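Local atomic coordinates of heme-binding protein A (Haemophilus parasuis 29755, PDB entry 3TPA), a protein that probably binds glutathione, as a bacterial extracellular solute-binding protein related to the GbpA family, despite its heme-binding name. Residues F101-D106 with E180-Q185. The protein carries 1 engineered substitution. Sequence-based numbering, arbitrary orientation.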
# COMPACT_ATOMS: atom_id res chain seq x y z
N PHE A 101 13.49 -15.47 -2.87
CA PHE A 101 13.45 -14.63 -4.07
C PHE A 101 13.24 -15.46 -5.32
O PHE A 101 12.41 -15.13 -6.17
CB PHE A 101 14.75 -13.82 -4.21
CG PHE A 101 14.77 -12.55 -3.40
CD1 PHE A 101 14.59 -11.33 -4.02
CD2 PHE A 101 14.90 -12.59 -2.02
CE1 PHE A 101 14.60 -10.17 -3.29
CE2 PHE A 101 14.90 -11.42 -1.28
CZ PHE A 101 14.74 -10.21 -1.91
N GLN A 102 14.01 -16.54 -5.43
CA GLN A 102 14.05 -17.29 -6.68
C GLN A 102 12.78 -18.10 -6.96
O GLN A 102 12.41 -18.30 -8.11
CB GLN A 102 15.32 -18.15 -6.78
CG GLN A 102 16.61 -17.32 -7.01
CD GLN A 102 16.51 -16.40 -8.20
OE1 GLN A 102 16.55 -15.18 -8.06
NE2 GLN A 102 16.37 -16.98 -9.38
N ARG A 103 12.09 -18.56 -5.91
CA ARG A 103 10.82 -19.24 -6.10
C ARG A 103 9.95 -18.35 -6.99
O ARG A 103 9.24 -18.83 -7.89
CB ARG A 103 10.10 -19.48 -4.77
CG ARG A 103 8.73 -20.11 -4.93
CD ARG A 103 7.89 -20.07 -3.66
NE ARG A 103 6.61 -20.74 -3.90
CZ ARG A 103 5.73 -21.05 -2.96
NH1 ARG A 103 5.97 -20.75 -1.68
NH2 ARG A 103 4.62 -21.67 -3.30
N GLN A 104 10.07 -17.06 -6.75
CA GLN A 104 9.27 -16.06 -7.43
C GLN A 104 9.82 -15.68 -8.80
O GLN A 104 9.07 -15.65 -9.76
CB GLN A 104 9.14 -14.81 -6.54
CG GLN A 104 8.64 -15.16 -5.12
CD GLN A 104 8.20 -13.96 -4.33
OE1 GLN A 104 7.43 -13.13 -4.82
NE2 GLN A 104 8.66 -13.86 -3.10
N ALA A 105 11.12 -15.41 -8.89
CA ALA A 105 11.71 -14.83 -10.10
C ALA A 105 12.03 -15.83 -11.20
O ALA A 105 12.11 -15.48 -12.38
CB ALA A 105 12.97 -14.06 -9.76
N ASP A 106 12.26 -17.08 -10.81
CA ASP A 106 12.69 -18.12 -11.73
C ASP A 106 11.51 -19.01 -12.03
O ASP A 106 11.10 -19.79 -11.19
CB ASP A 106 13.81 -18.93 -11.07
CG ASP A 106 14.28 -20.10 -11.92
OD1 ASP A 106 13.75 -20.29 -13.03
OD2 ASP A 106 15.18 -20.85 -11.45
N GLU A 180 3.22 -28.26 -0.70
CA GLU A 180 2.13 -27.34 -0.38
C GLU A 180 2.18 -26.93 1.08
O GLU A 180 1.76 -25.83 1.44
CB GLU A 180 0.77 -27.97 -0.70
CG GLU A 180 0.34 -27.78 -2.15
CD GLU A 180 1.16 -28.61 -3.11
OE1 GLU A 180 1.63 -29.71 -2.71
OE2 GLU A 180 1.34 -28.17 -4.27
N THR A 181 2.70 -27.80 1.92
CA THR A 181 2.72 -27.54 3.34
C THR A 181 3.51 -26.26 3.66
O THR A 181 3.29 -25.63 4.69
CB THR A 181 3.29 -28.72 4.12
OG1 THR A 181 2.45 -29.86 3.91
CG2 THR A 181 3.34 -28.43 5.60
N LEU A 182 4.42 -25.89 2.76
CA LEU A 182 5.25 -24.71 2.95
C LEU A 182 4.35 -23.49 3.04
O LEU A 182 4.59 -22.57 3.82
CB LEU A 182 6.24 -24.53 1.79
CG LEU A 182 7.33 -23.46 1.97
CD1 LEU A 182 8.40 -23.87 2.97
CD2 LEU A 182 7.97 -23.13 0.64
N ASP A 183 3.28 -23.50 2.25
CA ASP A 183 2.38 -22.36 2.19
C ASP A 183 1.26 -22.43 3.23
O ASP A 183 0.73 -21.41 3.63
CB ASP A 183 1.80 -22.23 0.78
CG ASP A 183 2.86 -21.96 -0.26
OD1 ASP A 183 3.68 -21.05 -0.03
OD2 ASP A 183 2.88 -22.68 -1.29
N GLN A 184 0.92 -23.63 3.67
CA GLN A 184 -0.23 -23.83 4.54
C GLN A 184 0.12 -23.89 6.01
O GLN A 184 -0.71 -23.57 6.86
CB GLN A 184 -0.99 -25.10 4.15
CG GLN A 184 -1.59 -25.04 2.75
CD GLN A 184 -2.01 -26.40 2.26
OE1 GLN A 184 -1.96 -27.38 3.00
NE2 GLN A 184 -2.44 -26.47 1.01
N GLN A 185 1.34 -24.30 6.32
CA GLN A 185 1.80 -24.40 7.70
C GLN A 185 3.08 -23.60 7.82
O GLN A 185 4.18 -24.15 7.78
CB GLN A 185 2.05 -25.86 8.08
CG GLN A 185 0.95 -26.79 7.62
CD GLN A 185 -0.29 -26.69 8.46
OE1 GLN A 185 -0.24 -26.25 9.61
NE2 GLN A 185 -1.42 -27.11 7.90
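R103 and D183 form a buried, bidentate salt bridge between helix 94-105 and the short helix 181-184. Both helices belong to the family 5 extracellular solute-binding fold, and the contact is structural packing that joins them. The guanidinium meets the carboxylate end-on. NH1 of R103 donates to OD1 of D183 at 2.8 Å, with an N-H...O angle of 160°. NH2 of R103 donates to OD2 of D183, also at 2.8 Å, and this bond is straighter at 169°. Both oxygens use their syn lone pairs, and the two planes are nearly coplanar. The R103 chain is extended from CG to NE, with CG anti to the backbone N (chi1 177°). This carries the guanidinium across to D183, although the closest CA atoms of the two segments, those of R103 and L182, are 12.0 Å apart. L182 adds one van der Waals touch: its CD2 methyl lies 3.9 Å from R103 NH1, oblique to the guanidinium. The L182 side chain also touches Y169 and A170 of helix 167-175, and Y111.

Neither charged group relies on the other alone. S22 OG hydrogen-bonds D183 OD1, and S115 OG hydrogen-bonds OD2, so each carboxylate oxygen has two partners. R103 NE is bonded to the carbonyl of Y111, and NH2 has a weak second bond to the carbonyl of V114. These bonds tie the loop after helix 94-105 to the same ion pair. The paired bonds hold both flat groups against rotation. The matched charges and added partners would be expected to offset the cost of burial and to keep D183 ionised.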